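Local coordinates for EvdMO1 (Micromonospora carbonacea, PDB 5T39), which probably transfers a methyl group from S-adenosylmethionine to a sugar-derived substrate, as the methyltransferase domain of a bifunctional everninomicin biosynthetic enzyme, at residues A150-L162 / H201-W215. Residues are numbered along the deposited sequence; the frame is centred on the assembly and turned at random.
With SAH (S-adenosyl-L-homocysteine), chain B.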
ATOM      1  N   ALA A 150       1.574  -2.346  -1.423  1.00  8.11           N
ATOM      2  CA  ALA A 150       2.732  -1.699  -2.007  1.00  8.25           C
ATOM      3  C   ALA A 150       3.340  -0.750  -0.985  1.00  8.40           C
ATOM      4  O   ALA A 150       2.628  -0.034  -0.271  1.00  9.11           O
ATOM      5  CB  ALA A 150       2.343  -0.926  -3.268  1.00  9.16           C
ATOM      6  N   GLY A 151       4.663  -0.742  -0.917  1.00  8.47           N
ATOM      7  CA  GLY A 151       5.327   0.225  -0.072  1.00  8.69           C
ATOM      8  C   GLY A 151       5.096   0.045   1.413  1.00  8.67           C
ATOM      9  O   GLY A 151       5.288   0.996   2.168  1.00 10.05           O
ATOM     10  N   LEU A 152       4.726  -1.158   1.853  1.00  8.42           N
ATOM     11  CA  LEU A 152       4.272  -1.367   3.222  1.00  8.02           C
ATOM     12  C   LEU A 152       5.000  -2.496   3.944  1.00  7.88           C
ATOM     13  O   LEU A 152       5.210  -2.417   5.159  1.00  8.28           O
ATOM     14  CB  LEU A 152       2.770  -1.649   3.243  1.00  8.56           C
ATOM     15  CG  LEU A 152       2.136  -1.872   4.623  1.00  8.78           C
ATOM     16  CD1 LEU A 152       2.351  -0.676   5.532  1.00  9.27           C
ATOM     17  CD2 LEU A 152       0.658  -2.179   4.467  1.00  9.19           C
ATOM     18  N   LEU A 153       5.369  -3.562   3.232  1.00  8.00           N
ATOM     19  CA  LEU A 153       5.824  -4.771   3.912  1.00  7.98           C
ATOM     20  C   LEU A 153       7.075  -4.525   4.739  1.00  8.77           C
ATOM     21  O   LEU A 153       7.296  -5.227   5.735  1.00  9.11           O
ATOM     22  CB  LEU A 153       6.067  -5.879   2.879  1.00  8.87           C
ATOM     23  CG  LEU A 153       6.251  -7.276   3.457  1.00  8.99           C
ATOM     24  CD1 LEU A 153       4.989  -7.809   4.066  1.00  9.58           C
ATOM     25  CD2 LEU A 153       6.760  -8.245   2.403  1.00 10.60           C
ATOM     26  N   TYR A 154       7.909  -3.567   4.330  1.00  9.10           N
ATOM     27  CA  TYR A 154       9.146  -3.222   5.019  1.00 10.08           C
ATOM     28  C   TYR A 154       8.935  -2.166   6.100  1.00  9.91           C
ATOM     29  O   TYR A 154       9.917  -1.632   6.634  1.00 11.31           O
ATOM     30  CB  TYR A 154      10.228  -2.813   4.014  1.00 11.59           C
ATOM     31  CG  TYR A 154       9.810  -1.741   3.053  1.00 11.94           C
ATOM     32  CD1 TYR A 154       9.131  -2.060   1.883  1.00 12.10           C
ATOM     33  CD2 TYR A 154      10.086  -0.407   3.305  1.00 12.63           C
ATOM     34  CE1 TYR A 154       8.741  -1.081   0.998  1.00 12.75           C
ATOM     35  CE2 TYR A 154       9.706   0.579   2.423  1.00 13.39           C
ATOM     36  CZ  TYR A 154       9.029   0.235   1.267  1.00 13.39           C
ATOM     37  OH  TYR A 154       8.636   1.218   0.385  1.00 15.08           O
ATOM     38  N   HIS A 155       7.684  -1.897   6.466  1.00  9.37           N
ATOM     39  CA  HIS A 155       7.332  -1.011   7.570  1.00  9.00           C
ATOM     40  C   HIS A 155       6.693  -1.746   8.745  1.00  8.91           C
ATOM     41  O   HIS A 155       6.169  -1.090   9.655  1.00  9.84           O
ATOM     42  CB  HIS A 155       6.391   0.102   7.104  1.00  9.66           C
ATOM     43  CG  HIS A 155       7.011   1.061   6.140  1.00 10.15           C
ATOM     44  ND1 HIS A 155       8.071   1.871   6.481  1.00 10.93           N
ATOM     45  CD2 HIS A 155       6.703   1.372   4.857  1.00 10.69           C
ATOM     46  CE1 HIS A 155       8.391   2.634   5.450  1.00 11.66           C
ATOM     47  NE2 HIS A 155       7.582   2.345   4.448  1.00 11.39           N
ATOM     48  N   VAL A 156       6.731  -3.082   8.764  1.00  8.89           N
ATOM     49  CA  VAL A 156       6.125  -3.856   9.840  1.00  8.86           C
ATOM     50  C   VAL A 156       7.166  -4.760  10.495  1.00  8.59           C
ATOM     51  O   VAL A 156       8.219  -5.064   9.931  1.00  8.93           O
ATOM     52  CB  VAL A 156       4.884  -4.660   9.381  1.00  8.94           C
ATOM     53  CG1 VAL A 156       3.838  -3.725   8.758  1.00  9.70           C
ATOM     54  CG2 VAL A 156       5.260  -5.772   8.418  1.00  9.27           C
ATOM     55  N   ARG A 157       6.844  -5.182  11.717  1.00  8.88           N
ATOM     56  CA  ARG A 157       7.723  -6.049  12.498  1.00  9.21           C
ATOM     57  C   ARG A 157       7.716  -7.494  12.020  1.00  9.16           C
ATOM     58  O   ARG A 157       8.747  -8.170  12.119  1.00  9.75           O
ATOM     59  CB  ARG A 157       7.303  -6.043  13.968  1.00 10.05           C
ATOM     60  CG  ARG A 157       7.558  -4.741  14.685  1.00 12.43           C
ATOM     61  CD  ARG A 157       7.150  -4.837  16.150  1.00 14.06           C
ATOM     62  NE  ARG A 157       5.693  -4.857  16.284  1.00 17.66           N
ATOM     63  CZ  ARG A 157       4.938  -5.945  16.430  1.00 19.28           C
ATOM     64  NH1 ARG A 157       5.472  -7.160  16.478  1.00 20.08           N
ATOM     65  NH2 ARG A 157       3.622  -5.814  16.528  1.00 21.24           N
ATOM     66  N   GLU A 158       6.571  -7.995  11.553  1.00  8.76           N
ATOM     67  CA  GLU A 158       6.387  -9.408  11.221  1.00  9.32           C
ATOM     68  C   GLU A 158       5.786  -9.489   9.830  1.00  8.51           C
ATOM     69  O   GLU A 158       4.579  -9.737   9.665  1.00  8.77           O
ATOM     70  CB  GLU A 158       5.532 -10.116  12.264  1.00 11.87           C
ATOM     71  CG  GLU A 158       6.228 -10.209  13.587  1.00 15.46           C
ATOM     72  CD  GLU A 158       5.466  -9.609  14.702  1.00 19.38           C
ATOM     73  OE1 GLU A 158       4.475  -8.886  14.437  1.00 20.62           O
ATOM     74  OE2 GLU A 158       5.902  -9.836  15.853  1.00 21.49           O
ATOM     75  N   PRO A 159       6.596  -9.270   8.793  1.00  8.42           N
ATOM     76  CA  PRO A 159       6.036  -9.206   7.432  1.00  8.08           C
ATOM     77  C   PRO A 159       5.314 -10.482   7.014  1.00  8.16           C
ATOM     78  O   PRO A 159       4.321 -10.410   6.284  1.00  8.08           O
ATOM     79  CB  PRO A 159       7.266  -8.899   6.566  1.00  8.58           C
ATOM     80  CG  PRO A 159       8.443  -9.270   7.405  1.00  8.76           C
ATOM     81  CD  PRO A 159       8.030  -8.929   8.812  1.00  8.91           C
ATOM     82  N   TRP A 160       5.780 -11.656   7.453  1.00  8.34           N
ATOM     83  CA  TRP A 160       5.084 -12.900   7.130  1.00  8.68           C
ATOM     84  C   TRP A 160       3.648 -12.883   7.624  1.00  8.53           C
ATOM     85  O   TRP A 160       2.770 -13.481   6.988  1.00  9.07           O
ATOM     86  CB  TRP A 160       5.847 -14.109   7.702  1.00  9.34           C
ATOM     87  CG  TRP A 160       6.180 -13.944   9.148  1.00  8.80           C
ATOM     88  CD1 TRP A 160       5.423 -14.305  10.217  1.00  9.69           C
ATOM     89  CD2 TRP A 160       7.352 -13.317   9.677  1.00  8.97           C
ATOM     90  NE1 TRP A 160       6.053 -13.949  11.381  1.00  9.82           N
ATOM     91  CE2 TRP A 160       7.240 -13.336  11.076  1.00  9.09           C
ATOM     92  CE3 TRP A 160       8.492 -12.755   9.094  1.00 10.13           C
ATOM     93  CZ2 TRP A 160       8.230 -12.810  11.902  1.00 10.14           C
ATOM     94  CZ3 TRP A 160       9.461 -12.237   9.906  1.00 10.63           C
ATOM     95  CH2 TRP A 160       9.322 -12.259  11.298  1.00 10.54           C
ATOM     96  N   ALA A 161       3.389 -12.232   8.758  1.00  8.32           N
ATOM     97  CA  ALA A 161       2.044 -12.185   9.308  1.00  8.83           C
ATOM     98  C   ALA A 161       1.141 -11.282   8.490  1.00  8.23           C
ATOM     99  O   ALA A 161      -0.061 -11.541   8.400  1.00  8.87           O
ATOM    100  CB  ALA A 161       2.100 -11.740  10.760  1.00  9.61           C
ATOM    101  N   LEU A 162       1.680 -10.211   7.913  1.00  7.92           N
ATOM    102  CA  LEU A 162       0.875  -9.376   7.031  1.00  7.47           C
ATOM    103  C   LEU A 162       0.459 -10.163   5.788  1.00  7.77           C
ATOM    104  O   LEU A 162      -0.677 -10.043   5.310  1.00  7.96           O
ATOM    105  CB  LEU A 162       1.651  -8.107   6.664  1.00  7.68           C
ATOM    106  CG  LEU A 162       0.879  -7.101   5.825  1.00  8.18           C
ATOM    107  CD1 LEU A 162      -0.422  -6.705   6.502  1.00  9.73           C
ATOM    108  CD2 LEU A 162       1.757  -5.886   5.547  1.00  9.40           C
ATOM    109  N   HIS A 201      12.888   5.084   7.936  1.00 16.65           N
ATOM    110  CA  HIS A 201      12.634   5.406   6.544  1.00 17.00           C
ATOM    111  C   HIS A 201      12.740   6.919   6.349  1.00 17.77           C
ATOM    112  O   HIS A 201      12.286   7.688   7.207  1.00 17.61           O
ATOM    113  CB  HIS A 201      11.245   4.916   6.143  1.00 18.06           C
ATOM    114  CG  HIS A 201      11.010   4.958   4.670  1.00 19.02           C
ATOM    115  ND1 HIS A 201      10.647   6.112   4.012  1.00 20.30           N
ATOM    116  CD2 HIS A 201      11.130   4.003   3.720  1.00 19.92           C
ATOM    117  CE1 HIS A 201      10.519   5.856   2.721  1.00 20.81           C
ATOM    118  NE2 HIS A 201      10.805   4.583   2.519  1.00 20.34           N
ATOM    119  N   PRO A 202      13.333   7.389   5.249  1.00 19.54           N
ATOM    120  CA  PRO A 202      13.585   8.834   5.123  1.00 20.35           C
ATOM    121  C   PRO A 202      12.344   9.712   5.081  1.00 20.74           C
ATOM    122  O   PRO A 202      12.457  10.900   5.399  1.00 21.65           O
ATOM    123  CB  PRO A 202      14.418   8.958   3.835  1.00 21.76           C
ATOM    124  CG  PRO A 202      14.278   7.674   3.133  1.00 22.12           C
ATOM    125  CD  PRO A 202      14.019   6.627   4.191  1.00 20.98           C
ATOM    126  N   GLU A 203      11.178   9.189   4.694  1.00 19.95           N
ATOM    127  CA  GLU A 203       9.952   9.980   4.685  1.00 18.99           C
ATOM    128  C   GLU A 203       9.226   9.729   5.997  1.00 17.05           C
ATOM    129  O   GLU A 203       8.677   8.635   6.182  1.00 15.54           O
ATOM    130  CB  GLU A 203       9.070   9.579   3.514  1.00 20.02           C
ATOM    131  CG  GLU A 203       7.678  10.210   3.530  1.00 20.94           C
ATOM    132  CD  GLU A 203       7.716  11.692   3.854  1.00 21.90           C
ATOM    133  OE1 GLU A 203       7.123  12.110   4.873  1.00 22.25           O
ATOM    134  OE2 GLU A 203       8.359  12.445   3.096  1.00 23.95           O
ATOM    135  N   PRO A 204       9.204  10.676   6.939  1.00 17.06           N
ATOM    136  CA  PRO A 204       8.585  10.374   8.237  1.00 16.03           C
ATOM    137  C   PRO A 204       7.134   9.940   8.131  1.00 13.53           C
ATOM    138  O   PRO A 204       6.689   9.111   8.930  1.00 13.25           O
ATOM    139  CB  PRO A 204       8.747  11.684   9.023  1.00 18.14           C
ATOM    140  CG  PRO A 204       9.885  12.379   8.364  1.00 19.87           C
ATOM    141  CD  PRO A 204       9.764  12.039   6.912  1.00 18.49           C
ATOM    142  N   GLN A 205       6.381  10.474   7.173  1.00 12.64           N
ATOM    143  CA  GLN A 205       4.967  10.158   7.079  1.00 12.28           C
ATOM    144  C   GLN A 205       4.712   8.829   6.383  1.00 11.37           C
ATOM    145  O   GLN A 205       3.551   8.440   6.244  1.00 12.50           O
ATOM    146  CB  GLN A 205       4.217  11.308   6.401  1.00 12.91           C
ATOM    147  CG  GLN A 205       4.380  12.638   7.139  1.00 14.14           C
ATOM    148  CD  GLN A 205       3.330  13.652   6.734  1.00 15.23           C
ATOM    149  OE1 GLN A 205       2.225  13.627   7.251  1.00 16.17           O
ATOM    150  NE2 GLN A 205       3.664  14.530   5.791  1.00 15.79           N
ATOM    151  N   ALA A 206       5.757   8.120   5.959  1.00 11.12           N
ATOM    152  CA  ALA A 206       5.637   6.776   5.412  1.00 11.59           C
ATOM    153  C   ALA A 206       6.033   5.710   6.415  1.00 11.13           C
ATOM    154  O   ALA A 206       5.913   4.519   6.126  1.00 12.67           O
ATOM    155  CB  ALA A 206       6.508   6.632   4.160  1.00 14.05           C
ATOM    156  N   ARG A 207       6.513   6.106   7.584  1.00 10.36           N
ATOM    157  CA  ARG A 207       7.056   5.150   8.527  1.00 10.84           C
ATOM    158  C   ARG A 207       5.968   4.262   9.102  1.00 10.95           C
ATOM    159  O   ARG A 207       4.793   4.627   9.193  1.00 11.22           O
ATOM    160  CB  ARG A 207       7.762   5.878   9.655  1.00 11.04           C
ATOM    161  CG  ARG A 207       9.078   6.439   9.208  1.00 12.23           C
ATOM    162  CD  ARG A 207       9.791   7.232  10.258  1.00 13.91           C
ATOM    163  NE  ARG A 207      10.962   7.838   9.646  1.00 15.94           N
ATOM    164  CZ  ARG A 207      11.588   8.911  10.108  1.00 19.57           C
ATOM    165  NH1 ARG A 207      11.184   9.503  11.226  1.00 21.16           N
ATOM    166  NH2 ARG A 207      12.627   9.387   9.445  1.00 21.31           N
ATOM    167  N   GLY A 208       6.391   3.079   9.508  1.00 10.85           N
ATOM    168  CA  GLY A 208       5.568   2.162  10.253  1.00 11.43           C
ATOM    169  C   GLY A 208       5.194   2.708  11.612  1.00 10.35           C
ATOM    170  O   GLY A 208       5.665   3.775  12.044  1.00 11.16           O
ATOM    171  N   LEU A 209       4.348   1.956  12.300  1.00 10.55           N
ATOM    172  CA  LEU A 209       3.785   2.364  13.573  1.00 10.78           C
ATOM    173  C   LEU A 209       4.515   1.756  14.761  1.00 11.68           C
ATOM    174  O   LEU A 209       4.185   2.083  15.902  1.00 13.51           O
ATOM    175  CB  LEU A 209       2.300   2.018  13.625  1.00 11.34           C
ATOM    176  CG  LEU A 209       1.465   2.679  12.531  1.00 12.67           C
ATOM    177  CD1 LEU A 209       0.023   2.281  12.699  1.00 12.49           C
ATOM    178  CD2 LEU A 209       1.602   4.189  12.528  1.00 14.99           C
ATOM    179  N   SER A 210       5.492   0.892  14.525  1.00 11.10           N
ATOM    180  CA  SER A 210       6.348   0.372  15.579  1.00 11.23           C
ATOM    181  C   SER A 210       7.712   1.056  15.509  1.00 11.55           C
ATOM    182  O   SER A 210       8.066   1.668  14.506  1.00 12.28           O
ATOM    183  CB  SER A 210       6.516  -1.146  15.440  1.00 11.75           C
ATOM    184  OG  SER A 210       5.299  -1.855  15.629  1.00 12.44           O
ATOM    185  N   VAL A 211       8.499   0.927  16.580  1.00 11.31           N
ATOM    186  CA  VAL A 211       9.824   1.540  16.574  1.00 11.48           C
ATOM    187  C   VAL A 211      10.766   0.817  15.627  1.00 10.57           C
ATOM    188  O   VAL A 211      11.786   1.387  15.220  1.00 11.70           O
ATOM    189  CB  VAL A 211      10.440   1.603  17.993  1.00 12.12           C
ATOM    190  CG1 VAL A 211       9.593   2.470  18.912  1.00 13.30           C
ATOM    191  CG2 VAL A 211      10.637   0.201  18.575  1.00 12.67           C
ATOM    192  N   ASP A 212      10.449  -0.435  15.289  1.00  9.92           N
ATOM    193  CA  ASP A 212      11.319  -1.321  14.538  1.00  9.52           C
ATOM    194  C   ASP A 212      10.562  -1.937  13.368  1.00  9.65           C
ATOM    195  O   ASP A 212       9.325  -1.897  13.294  1.00 10.27           O
ATOM    196  CB  ASP A 212      11.898  -2.429  15.441  1.00 10.37           C
ATOM    197  CG  ASP A 212      10.838  -3.215  16.227  1.00 10.90           C
ATOM    198  OD1 ASP A 212      11.125  -4.394  16.563  1.00 12.39           O
ATOM    199  OD2 ASP A 212       9.758  -2.679  16.554  1.00 11.51           O
ATOM    200  N   VAL A 213      11.341  -2.498  12.442  1.00  9.07           N
ATOM    201  CA  VAL A 213      10.830  -3.251  11.306  1.00  9.10           C
ATOM    202  C   VAL A 213      11.729  -4.463  11.101  1.00  8.47           C
ATOM    203  O   VAL A 213      12.854  -4.518  11.596  1.00  9.26           O
ATOM    204  CB  VAL A 213      10.785  -2.404  10.008  1.00  9.70           C
ATOM    205  CG1 VAL A 213       9.911  -1.197  10.190  1.00 10.71           C
ATOM    206  CG2 VAL A 213      12.181  -1.983   9.554  1.00 10.95           C
ATOM    207  N   ARG A 214      11.233  -5.432  10.328  1.00  8.38           N
ATOM    208  CA  ARG A 214      12.072  -6.536   9.879  1.00  8.62           C
ATOM    209  C   ARG A 214      11.963  -6.670   8.374  1.00  8.62           C
ATOM    210  O   ARG A 214      10.858  -6.799   7.837  1.00  9.92           O
ATOM    211  CB  ARG A 214      11.702  -7.862  10.536  1.00  8.72           C
ATOM    212  CG  ARG A 214      12.041  -7.892  12.000  1.00  9.28           C
ATOM    213  CD  ARG A 214      11.758  -9.241  12.621  1.00  9.84           C
ATOM    214  NE  ARG A 214      12.097  -9.307  14.040  1.00 10.96           N
ATOM    215  CZ  ARG A 214      11.297  -8.925  15.020  1.00 11.26           C
ATOM    216  NH1 ARG A 214      10.114  -8.406  14.760  1.00 11.85           N
ATOM    217  NH2 ARG A 214      11.700  -9.031  16.279  1.00 12.64           N
ATOM    218  N   TRP A 215      13.102  -6.635   7.704  1.00  9.02           N
ATOM    219  CA  TRP A 215      13.186  -6.972   6.294  1.00  9.69           C
ATOM    220  C   TRP A 215      13.513  -8.453   6.168  1.00  9.64           C
ATOM    221  O   TRP A 215      14.159  -9.033   7.036  1.00 10.69           O
ATOM    222  CB  TRP A 215      14.284  -6.168   5.601  1.00 11.30           C
ATOM    223  CG  TRP A 215      14.047  -4.703   5.439  1.00 12.18           C
ATOM    224  CD1 TRP A 215      13.404  -3.854   6.287  1.00 13.94           C
ATOM    225  CD2 TRP A 215      14.486  -3.912   4.336  1.00 11.40           C
ATOM    226  NE1 TRP A 215      13.419  -2.574   5.777  1.00 14.09           N
ATOM    227  CE2 TRP A 215      14.079  -2.588   4.577  1.00 12.49           C
ATOM    228  CE3 TRP A 215      15.192  -4.196   3.169  1.00 10.94           C
ATOM    229  CZ2 TRP A 215      14.348  -1.552   3.685  1.00 12.85           C
ATOM    230  CZ3 TRP A 215      15.467  -3.176   2.299  1.00 12.03           C
ATOM    231  CH2 TRP A 215      15.046  -1.867   2.557  1.00 12.79           C
TER
HETATM  232  N   SAH B 301       1.076   2.298  -0.639  1.00 10.59           N
HETATM  233  CA  SAH B 301       1.611   3.616  -0.976  1.00 11.32           C
HETATM  234  CB  SAH B 301       2.251   4.300   0.221  1.00 11.06           C
HETATM  235  CG  SAH B 301       3.441   3.543   0.802  1.00 10.67           C
HETATM  236  SD  SAH B 301       4.232   4.456   2.152  1.00 10.77           S
HETATM  237  C   SAH B 301       2.639   3.483  -2.082  1.00 13.39           C
HETATM  238  O   SAH B 301       3.126   4.490  -2.608  1.00 17.21           O
HETATM  239  OXT SAH B 301       2.991   2.359  -2.434  1.00 12.03           O
HETATM  240  C5' SAH B 301       3.594   3.489   3.545  1.00  9.59           C
HETATM  241  C4' SAH B 301       2.160   3.828   3.944  1.00  8.83           C
HETATM  242  O4' SAH B 301       1.719   2.813   4.848  1.00  8.86           O
HETATM  243  C3' SAH B 301       2.036   5.163   4.660  1.00  8.65           C
HETATM  244  O3' SAH B 301       0.842   5.841   4.326  1.00  9.03           O
HETATM  245  C2' SAH B 301       2.057   4.734   6.118  1.00  8.43           C
HETATM  246  O2' SAH B 301       1.503   5.644   7.053  1.00  8.77           O
HETATM  247  C1' SAH B 301       1.301   3.417   6.053  1.00  8.26           C
HETATM  248  N9  SAH B 301       1.577   2.494   7.152  1.00  8.06           N
HETATM  249  C8  SAH B 301       2.797   2.195   7.701  1.00  8.96           C
HETATM  250  N7  SAH B 301       2.654   1.269   8.668  1.00  9.09           N
HETATM  251  C5  SAH B 301       1.327   0.985   8.743  1.00  7.84           C
HETATM  252  C6  SAH B 301       0.589   0.130   9.560  1.00  8.02           C
HETATM  253  N6  SAH B 301       1.129  -0.615  10.521  1.00  8.56           N
HETATM  254  N1  SAH B 301      -0.758   0.061   9.369  1.00  8.35           N
HETATM  255  C2  SAH B 301      -1.357   0.830   8.413  1.00  8.56           C
HETATM  256  N3  SAH B 301      -0.684   1.700   7.604  1.00  8.30           N
HETATM  257  C4  SAH B 301       0.650   1.739   7.791  1.00  7.87           C
HETATM  258  O   HOH W   1       9.723  -6.697   5.322  1.00 10.23           O
HETATM  259  O   HOH W   2      10.861   3.019  -0.009  1.00 34.98           O
HETATM  260  O   HOH W   3       3.900  -0.670  11.309  1.00  9.65           O
HETATM  261  O   HOH W   4       7.074  -0.188  12.282  1.00 15.79           O
HETATM  262  O   HOH W   5       8.027  -8.298  16.690  1.00 22.12           O
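Over the S-adenosyl-L-homocysteine site of the Rossmann-like methyltransferase domain, the loop leaving strand 146-150 meets the 201-211 loop, with His201 at the edge of the His155 ring. Ala206 O sits over the centre of one face, 3.1 Å above the plane and angled for a hydrogen bond to neither ring nitrogen; Tyr154 CD2 meets the other near its rim. With CG anti to the carbonyl carbon (chi1 -66°), the ring also turns its edge toward the face of His201 in an offset edge-to-face pair, CE1 lying 3.5 Å from His201 CD2. Glu199, which binds both His155 ND1 and Gly208 N, ties the ring to the opposing loop. Water 2 joins Tyr154 OH to His201 NE2, while the CB of Tyr154 makes a CH-pi contact over the five-membered ring of Trp215.

At the other end, strand 212-216 is pinned by Arg214, whose backbone N donates to Val156 O at 3.1 Å. Its side chain, extended from CG to NE, runs past the carbonyl of Arg157 and turns NH1 back onto that O, 3.0 Å away; the oxygen lies in the guanidinium plane, but NH1 stands above the carbonyl plane. Arg157, bent at chi3 (-72°), directs NE to Ser210 OG at 3.1 Å in the plane of its own guanidinium, and Glu134 also holds that hydroxyl. Water 5 accepts from NH1 of both arginines, and Glu158, salt-bridged to Arg157 NH1 through OE2 (2.8 Å), probably offsets their positive charge.

Gly208 CA approaches His155 O at 3.4 Å and also borders the adenine, whose N6 donates to water 3, shared with His155 O and Leu209 N. The paired loops thus form part of the cofactor pocket at the C-terminal edge of the parallel strands, as in Rossmann-like SAM-dependent methyltransferases.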